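Local coordinates for protein PHB depolymerase (Penicillium funiculosum, PDB 2D81) that hydrolyses the ester bonds of the biopolyester poly(3-hydroxybutyrate), releasing short hydroxybutyrate products, at residues A[42-47]-A[133-138]; A[167-172]-A[245-250]; A[54-59]-A[286-291]. One frame throughout, in Å; residues are numbered along the deposited sequence.

Interaction 1: residues A[42-47]-A[133-138]; sequences VFAGGP and AVHTFP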
# COMPACT_ATOMS: atom_id res chain seq x y z
N VAL A 42 -4.46 -0.50 4.99
CA VAL A 42 -4.37 -1.83 4.38
C VAL A 42 -5.74 -2.29 3.92
O VAL A 42 -6.66 -2.43 4.74
CB VAL A 42 -3.79 -2.86 5.38
CG1 VAL A 42 -3.70 -4.24 4.72
CG2 VAL A 42 -2.42 -2.41 5.85
N PHE A 43 -5.89 -2.53 2.62
CA PHE A 43 -7.11 -3.11 2.07
C PHE A 43 -6.89 -4.59 1.76
O PHE A 43 -6.13 -4.93 0.85
CB PHE A 43 -7.52 -2.41 0.76
CG PHE A 43 -7.83 -0.94 0.91
CD1 PHE A 43 -6.82 0.01 0.84
CD2 PHE A 43 -9.15 -0.51 1.08
CE1 PHE A 43 -7.11 1.37 0.93
CE2 PHE A 43 -9.45 0.85 1.18
CZ PHE A 43 -8.43 1.79 1.10
N ALA A 44 -7.54 -5.46 2.53
CA ALA A 44 -7.53 -6.89 2.25
C ALA A 44 -6.10 -7.42 2.15
O ALA A 44 -5.76 -8.14 1.21
CB ALA A 44 -8.29 -7.18 0.95
N GLY A 45 -5.28 -7.06 3.13
CA GLY A 45 -3.96 -7.63 3.26
C GLY A 45 -3.88 -8.49 4.51
O GLY A 45 -4.87 -9.10 4.90
N GLY A 46 -2.72 -8.54 5.15
CA GLY A 46 -2.57 -9.39 6.32
C GLY A 46 -1.41 -9.02 7.22
O GLY A 46 -0.72 -8.02 6.98
N PRO A 47 -1.15 -9.82 8.27
CA PRO A 47 -0.08 -9.61 9.24
C PRO A 47 1.30 -9.30 8.67
O PRO A 47 1.75 -9.91 7.70
CB PRO A 47 -0.09 -10.91 10.05
CG PRO A 47 -1.53 -11.29 10.02
CD PRO A 47 -1.88 -11.07 8.57
N ALA A 133 -18.79 -7.38 0.01
CA ALA A 133 -17.68 -7.10 -0.89
C ALA A 133 -16.71 -8.28 -0.94
O ALA A 133 -16.41 -8.89 0.09
CB ALA A 133 -16.95 -5.83 -0.45
N VAL A 134 -16.22 -8.60 -2.13
CA VAL A 134 -15.23 -9.65 -2.28
C VAL A 134 -13.82 -9.06 -2.33
O VAL A 134 -13.61 -7.90 -1.96
CB VAL A 134 -15.47 -10.48 -3.56
CG1 VAL A 134 -16.86 -11.11 -3.51
CG2 VAL A 134 -15.33 -9.60 -4.79
N HIS A 135 -12.86 -9.85 -2.79
CA HIS A 135 -11.50 -9.37 -2.96
C HIS A 135 -11.40 -8.43 -4.16
O HIS A 135 -11.29 -8.86 -5.31
CB HIS A 135 -10.55 -10.54 -3.15
CG HIS A 135 -9.11 -10.18 -2.94
ND1 HIS A 135 -8.60 -9.88 -1.69
CD2 HIS A 135 -8.09 -10.03 -3.81
CE1 HIS A 135 -7.33 -9.56 -1.81
NE2 HIS A 135 -6.99 -9.64 -3.09
N THR A 136 -11.44 -7.13 -3.88
CA THR A 136 -11.43 -6.11 -4.92
C THR A 136 -11.20 -4.77 -4.23
O THR A 136 -11.43 -4.66 -3.02
CB THR A 136 -12.78 -6.09 -5.68
OG1 THR A 136 -12.66 -5.29 -6.86
CG2 THR A 136 -13.87 -5.50 -4.79
N PHE A 137 -10.73 -3.76 -4.96
CA PHE A 137 -10.58 -2.44 -4.36
C PHE A 137 -11.95 -1.75 -4.32
O PHE A 137 -12.60 -1.59 -5.34
CB PHE A 137 -9.62 -1.57 -5.17
CG PHE A 137 -9.14 -0.37 -4.41
CD1 PHE A 137 -7.92 -0.39 -3.74
CD2 PHE A 137 -9.93 0.77 -4.32
CE1 PHE A 137 -7.51 0.69 -2.97
CE2 PHE A 137 -9.53 1.86 -3.55
CZ PHE A 137 -8.31 1.82 -2.88
N PRO A 138 -12.38 -1.33 -3.12
CA PRO A 138 -13.68 -0.66 -2.96
C PRO A 138 -13.71 0.83 -3.33
O PRO A 138 -13.01 1.64 -2.73
CB PRO A 138 -13.99 -0.88 -1.49
CG PRO A 138 -12.63 -0.75 -0.86
CD PRO A 138 -11.74 -1.54 -1.81

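Interaction 2: residues A[167-172]-A[245-250]; sequences AALKWI and TGYNKW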
# COMPACT_ATOMS: atom_id res chain seq x y z
N ALA A 167 -11.99 7.02 2.52
CA ALA A 167 -12.02 6.58 3.91
C ALA A 167 -10.60 6.48 4.47
O ALA A 167 -10.32 6.96 5.57
CB ALA A 167 -12.72 5.23 4.02
N ALA A 168 -9.71 5.86 3.70
CA ALA A 168 -8.33 5.69 4.13
C ALA A 168 -7.62 7.03 4.31
O ALA A 168 -6.97 7.26 5.33
CB ALA A 168 -7.57 4.82 3.13
N LEU A 169 -7.74 7.91 3.32
CA LEU A 169 -7.05 9.19 3.37
C LEU A 169 -7.60 10.10 4.47
O LEU A 169 -6.84 10.78 5.16
CB LEU A 169 -7.14 9.90 2.02
CG LEU A 169 -6.37 9.24 0.87
CD1 LEU A 169 -6.62 10.02 -0.42
CD2 LEU A 169 -4.88 9.20 1.20
N LYS A 170 -8.92 10.11 4.63
CA LYS A 170 -9.52 10.89 5.71
C LYS A 170 -9.13 10.34 7.07
O LYS A 170 -8.93 11.11 8.01
CB LYS A 170 -11.04 10.94 5.56
CG LYS A 170 -11.50 11.86 4.44
CD LYS A 170 -13.02 12.02 4.41
CE LYS A 170 -13.72 10.74 4.01
NZ LYS A 170 -15.20 10.92 3.99
N TRP A 171 -9.02 9.02 7.20
CA TRP A 171 -8.62 8.47 8.49
C TRP A 171 -7.17 8.83 8.81
O TRP A 171 -6.85 9.22 9.93
CB TRP A 171 -8.77 6.95 8.53
CG TRP A 171 -8.49 6.44 9.91
CD1 TRP A 171 -7.36 5.80 10.34
CD2 TRP A 171 -9.31 6.62 11.06
NE1 TRP A 171 -7.43 5.58 11.69
CE2 TRP A 171 -8.61 6.08 12.16
CE3 TRP A 171 -10.57 7.20 11.27
CZ2 TRP A 171 -9.14 6.09 13.46
CZ3 TRP A 171 -11.09 7.22 12.56
CH2 TRP A 171 -10.37 6.67 13.64
N ILE A 172 -6.31 8.70 7.81
CA ILE A 172 -4.89 8.95 8.02
C ILE A 172 -4.60 10.43 8.27
O ILE A 172 -3.83 10.76 9.17
CB ILE A 172 -4.07 8.46 6.80
CG1 ILE A 172 -4.18 6.94 6.69
CG2 ILE A 172 -2.61 8.88 6.93
CD1 ILE A 172 -3.55 6.34 5.45
N THR A 245 -9.28 4.00 -8.74
CA THR A 245 -9.32 3.77 -7.30
C THR A 245 -9.86 4.97 -6.52
O THR A 245 -10.40 4.81 -5.43
CB THR A 245 -7.93 3.43 -6.74
OG1 THR A 245 -6.98 4.40 -7.19
CG2 THR A 245 -7.50 2.04 -7.19
N GLY A 246 -9.71 6.16 -7.08
CA GLY A 246 -10.30 7.33 -6.46
C GLY A 246 -9.40 8.13 -5.52
O GLY A 246 -9.86 9.10 -4.91
N TYR A 247 -8.14 7.73 -5.38
CA TYR A 247 -7.21 8.50 -4.55
C TYR A 247 -7.07 9.92 -5.07
O TYR A 247 -7.05 10.88 -4.29
CB TYR A 247 -5.82 7.87 -4.52
CG TYR A 247 -5.71 6.56 -3.79
CD1 TYR A 247 -5.85 5.35 -4.46
CD2 TYR A 247 -5.41 6.52 -2.42
CE1 TYR A 247 -5.70 4.13 -3.80
CE2 TYR A 247 -5.26 5.31 -1.75
CZ TYR A 247 -5.41 4.12 -2.45
OH TYR A 247 -5.24 2.92 -1.80
N ASN A 248 -6.95 10.05 -6.39
CA ASN A 248 -6.61 11.33 -6.98
C ASN A 248 -7.70 12.37 -6.77
O ASN A 248 -7.41 13.56 -6.65
CB ASN A 248 -6.33 11.18 -8.48
CG ASN A 248 -5.18 10.23 -8.77
OD1 ASN A 248 -4.34 9.99 -7.90
ND2 ASN A 248 -5.14 9.70 -9.98
N LYS A 249 -8.95 11.92 -6.70
CA LYS A 249 -10.07 12.81 -6.46
C LYS A 249 -9.90 13.56 -5.14
O LYS A 249 -10.21 14.76 -5.05
CB LYS A 249 -11.39 12.02 -6.42
CG LYS A 249 -11.71 11.30 -7.72
CD LYS A 249 -13.04 10.56 -7.61
CE LYS A 249 -13.38 9.88 -8.93
NZ LYS A 249 -13.52 10.87 -10.04
N TRP A 250 -9.41 12.86 -4.12
CA TRP A 250 -9.18 13.47 -2.82
C TRP A 250 -7.88 14.27 -2.78
O TRP A 250 -7.82 15.35 -2.20
CB TRP A 250 -9.16 12.38 -1.73
CG TRP A 250 -10.51 11.82 -1.45
CD1 TRP A 250 -11.08 10.70 -2.01
CD2 TRP A 250 -11.51 12.39 -0.60
NE1 TRP A 250 -12.36 10.54 -1.55
CE2 TRP A 250 -12.66 11.57 -0.68
CE3 TRP A 250 -11.55 13.52 0.23
CZ2 TRP A 250 -13.83 11.84 0.03
CZ3 TRP A 250 -12.71 13.79 0.94
CH2 TRP A 250 -13.84 12.95 0.84

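Interaction 3: residues A[54-59]-A[286-291]; sequences QYYTSC and DWVGWY. With RB3 ((1R)-3-{[(1R)-3-methoxy-1-methyl-3-oxopropyl]oxy}-1-methyl-3-oxopropyl (3R)-3-hydroxybutanoate), chain C.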
# COMPACT_ATOMS: atom_id res chain seq x y z
N GLN A 54 5.24 -19.54 8.26
CA GLN A 54 4.16 -20.43 7.88
C GLN A 54 3.90 -20.21 6.40
O GLN A 54 4.20 -19.14 5.87
CB GLN A 54 2.90 -20.12 8.70
CG GLN A 54 2.24 -18.79 8.37
CD GLN A 54 1.36 -18.28 9.50
OE1 GLN A 54 0.58 -19.04 10.08
NE2 GLN A 54 1.47 -17.00 9.80
N TYR A 55 3.38 -21.22 5.71
CA TYR A 55 3.27 -21.13 4.26
C TYR A 55 2.29 -20.02 3.89
O TYR A 55 1.32 -19.77 4.60
CB TYR A 55 2.80 -22.47 3.68
CG TYR A 55 3.09 -22.59 2.20
CD1 TYR A 55 4.40 -22.59 1.73
CD2 TYR A 55 2.05 -22.69 1.27
CE1 TYR A 55 4.68 -22.68 0.37
CE2 TYR A 55 2.32 -22.79 -0.10
CZ TYR A 55 3.64 -22.78 -0.54
OH TYR A 55 3.91 -22.88 -1.88
N TYR A 56 2.57 -19.33 2.78
CA TYR A 56 1.86 -18.10 2.48
C TYR A 56 0.36 -18.31 2.26
O TYR A 56 -0.44 -17.41 2.51
CB TYR A 56 2.48 -17.42 1.25
CG TYR A 56 2.10 -18.06 -0.07
CD1 TYR A 56 0.95 -17.67 -0.74
CD2 TYR A 56 2.88 -19.07 -0.62
CE1 TYR A 56 0.57 -18.27 -1.94
CE2 TYR A 56 2.51 -19.69 -1.82
CZ TYR A 56 1.36 -19.28 -2.47
OH TYR A 56 0.99 -19.88 -3.65
N THR A 57 -0.03 -19.51 1.82
CA THR A 57 -1.45 -19.78 1.61
C THR A 57 -2.21 -19.84 2.94
O THR A 57 -3.43 -19.68 2.97
CB THR A 57 -1.69 -21.11 0.85
OG1 THR A 57 -1.11 -22.20 1.57
CG2 THR A 57 -1.09 -21.05 -0.55
N SER A 58 -1.48 -20.06 4.03
CA SER A 58 -2.08 -19.99 5.36
C SER A 58 -2.38 -18.54 5.73
O SER A 58 -3.11 -18.28 6.69
CB SER A 58 -1.14 -20.60 6.40
OG SER A 58 -1.02 -22.01 6.24
N CYS A 59 -1.80 -17.61 4.98
CA CYS A 59 -2.07 -16.19 5.14
C CYS A 59 -3.08 -15.74 4.08
O CYS A 59 -3.16 -14.56 3.75
CB CYS A 59 -0.77 -15.38 5.02
SG CYS A 59 0.45 -15.76 6.32
N ASP A 286 6.32 -7.95 -2.91
CA ASP A 286 6.98 -9.07 -2.23
C ASP A 286 6.66 -9.13 -0.74
O ASP A 286 7.25 -8.40 0.06
CB ASP A 286 8.49 -8.97 -2.44
CG ASP A 286 9.22 -10.20 -1.95
OD1 ASP A 286 8.55 -11.18 -1.54
OD2 ASP A 286 10.47 -10.20 -1.98
N TRP A 287 5.73 -10.01 -0.37
CA TRP A 287 5.45 -10.30 1.03
C TRP A 287 5.75 -11.76 1.39
O TRP A 287 5.31 -12.25 2.43
CB TRP A 287 3.99 -9.97 1.36
CG TRP A 287 2.97 -10.77 0.60
CD1 TRP A 287 2.62 -10.63 -0.71
CD2 TRP A 287 2.19 -11.86 1.11
NE1 TRP A 287 1.66 -11.56 -1.05
CE2 TRP A 287 1.38 -12.33 0.04
CE3 TRP A 287 2.09 -12.49 2.36
CZ2 TRP A 287 0.49 -13.39 0.19
CZ3 TRP A 287 1.20 -13.55 2.50
CH2 TRP A 287 0.41 -13.99 1.43
N VAL A 288 6.49 -12.45 0.53
CA VAL A 288 6.76 -13.87 0.74
C VAL A 288 8.24 -14.22 0.66
O VAL A 288 8.64 -15.34 1.00
CB VAL A 288 5.99 -14.75 -0.27
CG1 VAL A 288 4.50 -14.53 -0.10
CG2 VAL A 288 6.43 -14.42 -1.69
N GLY A 289 9.05 -13.28 0.19
CA GLY A 289 10.49 -13.48 0.14
C GLY A 289 11.04 -13.83 -1.24
O GLY A 289 12.13 -14.40 -1.34
N TRP A 290 10.31 -13.47 -2.30
CA TRP A 290 10.81 -13.68 -3.66
C TRP A 290 12.21 -13.09 -3.84
O TRP A 290 13.10 -13.72 -4.40
CB TRP A 290 9.88 -13.04 -4.69
CG TRP A 290 8.63 -13.80 -4.98
CD1 TRP A 290 8.54 -15.08 -5.44
CD2 TRP A 290 7.29 -13.30 -4.90
NE1 TRP A 290 7.22 -15.41 -5.66
CE2 TRP A 290 6.43 -14.34 -5.34
CE3 TRP A 290 6.74 -12.08 -4.51
CZ2 TRP A 290 5.05 -14.18 -5.38
CZ3 TRP A 290 5.36 -11.93 -4.56
CH2 TRP A 290 4.53 -12.98 -4.99
N TYR A 291 12.39 -11.86 -3.38
CA TYR A 291 13.56 -11.08 -3.75
C TYR A 291 14.51 -10.85 -2.58
O TYR A 291 15.28 -9.89 -2.57
CB TYR A 291 13.12 -9.75 -4.36
CG TYR A 291 12.18 -9.96 -5.52
CD1 TYR A 291 10.83 -9.61 -5.43
CD2 TYR A 291 12.61 -10.58 -6.69
CE1 TYR A 291 9.94 -9.89 -6.46
CE2 TYR A 291 11.73 -10.86 -7.73
CZ TYR A 291 10.40 -10.51 -7.61
OH TYR A 291 9.53 -10.80 -8.64
O1M RB3 C . -4.99 -13.38 -4.85
C1A RB3 C . -4.21 -12.41 -4.70
O1A RB3 C . -3.59 -11.83 -5.61
C2A RB3 C . -4.00 -11.91 -3.27
C3A RB3 C . -2.52 -11.94 -2.88
C4A RB3 C . -2.39 -11.44 -1.44
O3A RB3 C . -2.03 -13.28 -2.97
C1B RB3 C . -0.76 -13.35 -3.44
O1B RB3 C . 0.00 -12.38 -3.34
C2B RB3 C . -0.29 -14.65 -4.10
C3B RB3 C . 1.23 -14.74 -4.24
C4B RB3 C . 1.92 -14.77 -2.88
O3B RB3 C . 1.56 -15.96 -4.93
C1C RB3 C . 1.52 -15.82 -6.29
O1C RB3 C . 0.69 -15.07 -6.81
C2C RB3 C . 2.50 -16.61 -7.15
C3C RB3 C . 1.76 -17.54 -8.12
C4C RB3 C . 2.76 -18.34 -8.95
O3C RB3 C . 0.91 -18.41 -7.38

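Interaction 1: residues A[42-47]-A[133-138]
His135 ND1 is hydrogen-bonded to Asp101 OD1, and the same end of its imidazole rests against Ala44. The carbonyl O of Ala44 lies 3.7 Å from His135 CE1, in the plane of the ring at its edge, while the Ala44 methyl carbon CB comes in at 3.8 Å from CE1 and equally close to ND1. The ring gets there because His135 CG stands opposite the backbone N (chi1 -163°), which carries the imidazole across to residues 42-47. Ala44 has positive phi (54°), so the chain turns sharply as it leaves the strand. This is the layout of an alpha/beta hydrolase: Ala44 follows central strand 39-43, and the His135 loop comes after edge strand 125-130. His135 lines the pocket of the bound hydroxybutyrate trimer and also touches Ala19, the probable site of the engineered serine-to-alanine change; its pairing with Asp101 is consistent with the histidine and acid of a catalytic triad. The other half of the contact is apolar. Phe137 brings CE1 over one face of the Phe43 ring, toward its rim, 3.9 Å from Phe43 CD1. The two rings meet obliquely, their centroids 4.7 Å apart and their planes at 41°. On CD2, Phe43 is met by Pro138 CG at 4.0 Å. With an alanine in place of Phe43, the Phe137 ring and the Pro138 ring would probably lose the surface they lean on, opening a gap beside Phe137 and Pro138. Leu18 of strand 13-18 touches both phenylalanines.

Interaction 2: residues A[167-172]-A[245-250]
Leu169 sets one methyl, CD1, against Tyr247 and Trp250. That carbon sits 3.7 Å from Trp250 CB, 4.0 Å from the carbonyl O of Tyr247 and 4.2 Å from Tyr247 CD2, so a single branch of the leucine touches both aromatic residues. The side chains of Leu169 and Trp250 run past each other in opposite directions. One residue on, Lys170 lays its aliphatic chain across the benzene half of the Trp250 indole. CG lies over a face of the ring, CD is 3.8 Å from Trp250 CH2, and CE is 3.9 Å from the same atom. A bend at chi3 (-68°) keeps the chain following the ring, and NZ ends 4.0 Å from Trp250 CH2. Lys170 itself is exposed, so this half of the contact lies toward solvent, whereas Leu169, Tyr247 and Trp250 are buried. The indole is fixed from its other end, where NE1 is hydrogen-bonded to Asp163 OD1 just ahead of helix 164-173. Tyr247 is likewise secured at its tip, its OH hydrogen-bonded to Ser16 OG of strand 13-18. Gly246, with phi of 94°, turns the chain between helix 240-244 and helix 247-251. The contact thus joins two helices of the alpha/beta hydrolase fold that lie against the central sheet: Ala168 of helix 164-173 rests on Tyr94 of strand 92-98, Leu169 reaches His224 of strand 221-227 and Met256 of strand 256-260, and Tyr247 packs on those last two strands as well.

Interaction 3: residues A[54-59]-A[286-291]
Trp287 drives the far edge of its indole into the short 3-10 turn at Tyr56 to Ser58, and this is the tight half of the contact. Its CH2 lies 3.7 Å from the carbonyl O of Tyr56, near the ring plane, and its CZ3 is 3.7 Å from Cys59 CB. Val288 closes the wedge: its CG1 sits over the centre of the Trp287 indole and also reaches Tyr56 CB at 3.8 Å. Cys59 is pinned by its disulfide to Cys50, and Tyr23 stacks on Trp287. The loop carrying the tryptophan is itself stiffened by an Asx turn. Asp286 OD1 takes the backbone N-H groups of Val288, Gly289 and Trp290, the bond from Gly289 N measuring 2.8 Å, while OD2 receives Tyr291 N from above the carboxylate plane. These two loops, outside the regular helices and strands of the alpha/beta hydrolase fold, line the pocket of the bound trimer from two sides. Trp287 NE1 gives the ester carbonyl O1B of the trimer a hydrogen bond of 2.9 Å at 157°. Methyl C4B of the trimer settles among Trp287, Val288 CG1, Trp290 CH2 and Tyr56 CD1, the last 3.7 Å away. Toward residues 286-291 the Tyr56 ring is the looser part. With CG between the backbone N and the carbonyl carbon (chi1 77°), it swings away from them and runs along the ligand, its OH 4.0 Å from ligand O3C. Thr57 CG2 backs one face toward its rim. Tyr56 as a whole is partly exposed, unlike the buried Trp287 and Val288.

How the interactions relate
Interactions 1 and 2 adjoin one another, with centres 15 Å apart: Tyr247 OH comes within 3.4 Å of Phe137 CE1, and Ala168 CB within 3.7 Å of Phe43 CZ, so the two contacts pack directly on each other at the sheet. Interaction 3 lies about 17 Å from interaction 1, centre to centre, and about 28 Å from interaction 2, across the chain's centre. Interactions 1 and 3 interleave: the first segment of interaction 1 leaves strand 39-43, and that of interaction 3 lies in the loop that follows. Both segments of interaction 2 fall between 54-59 and 286-291, after interaction 1 has closed. Interactions 1 and 3 bring His135 and the aromatic loops to the same bound trimer, while interaction 2 stays in the helical layer.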